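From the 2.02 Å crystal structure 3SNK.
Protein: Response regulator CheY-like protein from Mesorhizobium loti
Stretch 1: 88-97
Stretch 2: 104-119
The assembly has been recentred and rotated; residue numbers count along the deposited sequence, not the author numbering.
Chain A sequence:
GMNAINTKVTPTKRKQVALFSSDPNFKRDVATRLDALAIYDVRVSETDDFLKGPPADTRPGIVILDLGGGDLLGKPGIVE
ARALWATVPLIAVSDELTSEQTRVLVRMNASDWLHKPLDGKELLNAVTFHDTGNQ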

# COMPACT_ATOMS: atom_id res chain seq x y z
N VAL A 88 2.85 6.22 8.90
CA VAL A 88 1.57 5.57 8.66
C VAL A 88 1.87 4.07 8.32
O VAL A 88 2.88 3.81 7.66
N PRO A 89 1.04 3.12 8.78
CA PRO A 89 1.24 1.72 8.37
C PRO A 89 1.22 1.57 6.86
O PRO A 89 0.44 2.23 6.14
N LEU A 90 2.10 0.70 6.36
CA LEU A 90 2.24 0.43 4.96
C LEU A 90 1.99 -1.05 4.73
O LEU A 90 2.60 -1.90 5.38
N ILE A 91 1.05 -1.35 3.85
CA ILE A 91 0.75 -2.75 3.52
C ILE A 91 1.32 -2.96 2.15
O ILE A 91 0.94 -2.25 1.21
N ALA A 92 2.29 -3.88 2.04
CA ALA A 92 2.91 -4.14 0.74
C ALA A 92 2.31 -5.39 0.11
O ALA A 92 2.14 -6.40 0.78
N VAL A 93 1.96 -5.27 -1.17
CA VAL A 93 1.44 -6.37 -1.97
C VAL A 93 2.40 -6.53 -3.13
O VAL A 93 2.72 -5.57 -3.84
N SER A 94 2.88 -7.75 -3.32
CA SER A 94 3.77 -8.01 -4.43
C SER A 94 3.66 -9.44 -4.87
O SER A 94 3.12 -10.29 -4.15
N ASP A 95 4.25 -9.74 -6.03
CA ASP A 95 4.44 -11.11 -6.50
C ASP A 95 5.77 -11.53 -5.84
O ASP A 95 6.20 -10.84 -4.92
N GLU A 96 6.42 -12.60 -6.29
CA GLU A 96 7.70 -12.98 -5.67
C GLU A 96 8.77 -11.96 -6.00
O GLU A 96 8.78 -11.39 -7.10
N LEU A 97 9.65 -11.70 -5.04
CA LEU A 97 10.76 -10.75 -5.16
C LEU A 97 12.11 -11.44 -5.04
O LEU A 97 12.17 -12.53 -4.47
N VAL A 104 15.20 -3.84 -0.04
CA VAL A 104 14.57 -2.53 -0.21
C VAL A 104 13.25 -2.57 0.53
O VAL A 104 12.97 -1.63 1.28
N LEU A 105 12.45 -3.66 0.33
CA LEU A 105 11.17 -3.84 1.00
C LEU A 105 11.35 -3.81 2.54
O LEU A 105 10.56 -3.18 3.23
N VAL A 106 12.39 -4.46 3.06
CA VAL A 106 12.69 -4.45 4.49
C VAL A 106 12.91 -2.98 4.94
O VAL A 106 12.31 -2.58 5.93
N ARG A 107 13.70 -2.20 4.18
CA ARG A 107 13.99 -0.81 4.53
C ARG A 107 12.76 0.07 4.44
O ARG A 107 12.70 1.09 5.12
N MSE A 108 11.78 -0.31 3.61
CA MSE A 108 10.53 0.43 3.48
C MSE A 108 9.60 0.23 4.68
O MSE A 108 8.60 0.92 4.78
N ASN A 109 9.93 -0.69 5.59
CA ASN A 109 9.24 -0.82 6.86
C ASN A 109 7.69 -0.94 6.70
O ASN A 109 6.90 -0.13 7.23
N ALA A 110 7.29 -1.98 5.95
CA ALA A 110 5.89 -2.33 5.76
C ALA A 110 5.46 -3.20 6.92
O ALA A 110 6.26 -3.98 7.44
N SER A 111 4.21 -3.05 7.39
CA SER A 111 3.72 -3.87 8.51
C SER A 111 3.33 -5.24 8.01
O SER A 111 3.52 -6.23 8.72
N ASP A 112 2.81 -5.31 6.76
CA ASP A 112 2.41 -6.58 6.19
C ASP A 112 2.94 -6.75 4.76
O ASP A 112 2.98 -5.81 3.99
N TRP A 113 3.35 -7.98 4.43
CA TRP A 113 3.80 -8.38 3.10
C TRP A 113 2.81 -9.39 2.49
O TRP A 113 2.91 -10.59 2.76
N LEU A 114 1.86 -8.93 1.69
CA LEU A 114 0.86 -9.82 1.11
C LEU A 114 1.28 -10.24 -0.29
O LEU A 114 1.87 -9.45 -1.02
N HIS A 115 1.03 -11.51 -0.62
CA HIS A 115 1.40 -12.13 -1.89
C HIS A 115 0.16 -12.30 -2.77
O HIS A 115 -0.86 -12.79 -2.29
N LYS A 116 0.26 -11.86 -4.04
CA LYS A 116 -0.82 -11.92 -5.04
C LYS A 116 -1.04 -13.35 -5.57
O LYS A 116 -0.06 -14.05 -5.84
N PRO A 117 -2.31 -13.82 -5.77
CA PRO A 117 -3.59 -13.12 -5.51
C PRO A 117 -3.92 -13.11 -4.02
O PRO A 117 -3.86 -14.16 -3.37
N LEU A 118 -4.22 -11.92 -3.47
CA LEU A 118 -4.51 -11.88 -2.03
C LEU A 118 -5.94 -12.32 -1.76
O LEU A 118 -6.84 -12.01 -2.53
N ASP A 119 -6.12 -13.10 -0.68
CA ASP A 119 -7.44 -13.54 -0.26
C ASP A 119 -8.08 -12.39 0.54
O ASP A 119 -7.37 -11.48 1.01

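Packing of side chains between residues 88-97 and 104-119 of the CheY-like response regulator. Strand 90-94 runs parallel to strand 112-115, their axes 4.7 Å apart at closest approach and inclined by 25°. The backbone ladder sets the frame: Ser111 N bonds to Leu90 O (2.8 Å), Ala92 N to Asp112 O (2.8 Å), Leu114 N to Ala92 O (2.7 Å), Ser94 N to Leu114 O (3.0 Å) and, at its longest rung, Lys116 N to Ser94 O (3.3 Å). Side chains therefore alternate, Ile91, Val93, Asp112 and Leu114 on one face, Ala92, Ser94, Trp113 and His115 on the other.

On the Ile91 face the packing is a run of branched aliphatic groups. Ile91 (m, t) sets CG2 3.6 Å from CD1 of Leu114 (m, t), while its CG1 lies 3.7 Å from Asp112 OD2, so one side chain meets both an apolar and a carboxylate neighbour. Val93 (t) has the next place along the strand: CG2 lies 4.2 Å from Leu114 CB and 3.8 Å from CD2 of Leu118 (p, p), and CG1 lies 3.8 Å from Lys116 CG. Lys116 has chi1 near -100°, between wells, and is extended beyond; its CB and CG pack here while its end leads away to a polar partner elsewhere in the structure. Asp95 (m) points CB away, yet its end returns, placing OD1 3.6 Å from Lys116 CB.

On the Ala92 face a small residue leaves room for the helix that precedes the second strand. The methyl CB of Ala92 is met by CD1 of Leu105 (t, p) at 3.7 Å and by Ala110 CB at 4.0 Å; Trp113 (m) makes only a looser, oblique approach, its CD1 4.4 Å from Ala92 CB. Leu105 also reaches Leu97 (m, t), with Leu105 CD2 3.8 Å from Leu97 CD1, so its two methyls touch different residues of the first stretch. Leu90 (t, p), the residue most covered by the other stretch, fits beside the turn after the helix: its CG is 4.0 Å from Ala110 CB, and its CD2 is 3.6 Å from Met108 O and 4.1 Å from the CE methyl of selenomethionine Met108 (m, t, p).

Polar groups complete the ends. Ser111 (p) points toward the first strand, OG 4.1 Å from Ile91 CG1, and donates to Asp112 OD2 (2.7 Å). Ser94 (p) turns OG back to donate to Asp95 O (2.7 Å). His115 (t) brings its ring back over the loop, the edge facing Glu96 N, with CE1 3.6 Å from that nitrogen. Two waters bridge the stretches: water 1 accepts from Leu90 N (2.9 Å from its O) and donates to Asn109 O (2.8 Å), while water 2 donates to Ser94 OG and Leu114 O, its O 3.0 Å from each.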

# COMPACT_ATOMS: atom_id res chain seq x y z
CB VAL A 88 0.68 6.25 7.57
CG1 VAL A 88 0.51 7.74 7.83
CG2 VAL A 88 1.21 6.01 6.18
CB PRO A 89 0.05 0.98 9.00
CG PRO A 89 -0.45 1.88 10.08
CD PRO A 89 -0.17 3.27 9.62
CB LEU A 90 3.64 0.87 4.47
CG LEU A 90 4.10 0.40 3.06
CD1 LEU A 90 3.25 1.00 1.99
CD2 LEU A 90 5.57 0.82 2.80
CB ILE A 91 -0.74 -3.13 3.66
CG1 ILE A 91 -1.17 -3.03 5.13
CG2 ILE A 91 -0.99 -4.56 3.12
CD1 ILE A 91 -2.70 -2.91 5.35
CB ALA A 92 4.41 -4.29 0.88
CB VAL A 93 -0.04 -6.18 -2.43
CG1 VAL A 93 -0.58 -7.45 -3.10
CG2 VAL A 93 -0.94 -5.77 -1.27
CB SER A 94 5.22 -7.71 -4.03
OG SER A 94 5.76 -8.74 -3.22
CB ASP A 95 4.47 -11.14 -8.04
CG ASP A 95 3.12 -10.84 -8.67
OD1 ASP A 95 2.20 -11.69 -8.53
OD2 ASP A 95 2.98 -9.76 -9.30
CB GLU A 96 8.15 -14.39 -6.13
CG GLU A 96 9.04 -15.08 -5.10
CD GLU A 96 10.07 -16.03 -5.67
OE1 GLU A 96 9.68 -17.03 -6.32
OE2 GLU A 96 11.28 -15.80 -5.43
CB LEU A 97 10.66 -9.69 -4.04
CG LEU A 97 9.41 -8.83 -3.98
CD1 LEU A 97 9.45 -7.90 -2.76
CD2 LEU A 97 9.20 -8.03 -5.29
CB VAL A 104 14.38 -2.12 -1.69
CG1 VAL A 104 13.73 -0.75 -1.79
CG2 VAL A 104 15.71 -2.13 -2.45
CB LEU A 105 10.43 -5.12 0.54
CG LEU A 105 9.01 -5.33 1.12
CD1 LEU A 105 8.09 -4.15 0.82
CD2 LEU A 105 8.40 -6.60 0.63
CB VAL A 106 13.86 -5.37 4.90
CG1 VAL A 106 14.34 -5.05 6.32
CG2 VAL A 106 13.48 -6.83 4.79
CB ARG A 107 15.10 -0.24 3.64
CG ARG A 107 16.45 -0.88 3.88
CD ARG A 107 17.57 0.01 3.38
NE ARG A 107 17.54 0.19 1.93
CZ ARG A 107 18.14 -0.62 1.06
NH1 ARG A 107 18.82 -1.68 1.48
NH2 ARG A 107 18.07 -0.37 -0.24
CB MSE A 108 9.82 0.11 2.17
CG MSE A 108 10.45 0.91 1.04
SE MSE A 108 9.56 0.32 -0.49
CE MSE A 108 8.08 1.63 -0.36
CB ASN A 109 9.61 0.41 7.76
CG ASN A 109 9.20 0.27 9.20
OD1 ASN A 109 8.77 -0.79 9.65
ND2 ASN A 109 9.35 1.33 9.96
CB ALA A 110 5.71 -3.05 4.43
CB SER A 111 2.52 -3.20 9.18
OG SER A 111 1.38 -3.21 8.34
CB ASP A 112 0.86 -6.71 6.22
CG ASP A 112 0.22 -6.51 7.60
OD1 ASP A 112 0.17 -7.48 8.38
OD2 ASP A 112 -0.23 -5.38 7.89
CB TRP A 113 5.19 -9.01 3.16
CG TRP A 113 6.35 -8.13 3.52
CD1 TRP A 113 6.34 -6.82 3.88
CD2 TRP A 113 7.71 -8.57 3.62
NE1 TRP A 113 7.61 -6.40 4.20
CE2 TRP A 113 8.48 -7.46 4.03
CE3 TRP A 113 8.35 -9.80 3.37
CZ2 TRP A 113 9.87 -7.53 4.17
CZ3 TRP A 113 9.73 -9.87 3.53
CH2 TRP A 113 10.47 -8.75 3.94
CB LEU A 114 -0.52 -9.15 1.11
CG LEU A 114 -0.99 -8.57 2.49
CD1 LEU A 114 -2.29 -7.80 2.35
CD2 LEU A 114 -1.15 -9.67 3.55
CB HIS A 115 2.11 -13.48 -1.61
CG HIS A 115 2.67 -14.17 -2.81
ND1 HIS A 115 3.81 -13.70 -3.46
CD2 HIS A 115 2.28 -15.32 -3.41
CE1 HIS A 115 4.04 -14.55 -4.45
NE2 HIS A 115 3.14 -15.54 -4.47
CB LYS A 116 -0.49 -10.99 -6.21
CG LYS A 116 -1.21 -9.65 -6.17
CD LYS A 116 -0.88 -8.84 -7.42
CE LYS A 116 -1.55 -7.49 -7.44
NZ LYS A 116 -1.19 -6.75 -8.68
CB PRO A 117 -4.60 -13.95 -6.33
CG PRO A 117 -4.03 -15.34 -6.35
CD PRO A 117 -2.53 -15.18 -6.30
CB LEU A 118 -4.22 -10.52 -1.35
CG LEU A 118 -4.71 -9.19 -1.97
CD1 LEU A 118 -6.21 -8.96 -1.78
CD2 LEU A 118 -4.01 -8.03 -1.29
CB ASP A 119 -7.38 -14.86 0.55
CG ASP A 119 -6.39 -14.88 1.70
OD1 ASP A 119 -5.18 -14.68 1.45
OD2 ASP A 119 -6.81 -15.15 2.85
O HOH W 1 4.23 -0.04 8.11
O HOH W 2 4.62 -8.43 -0.48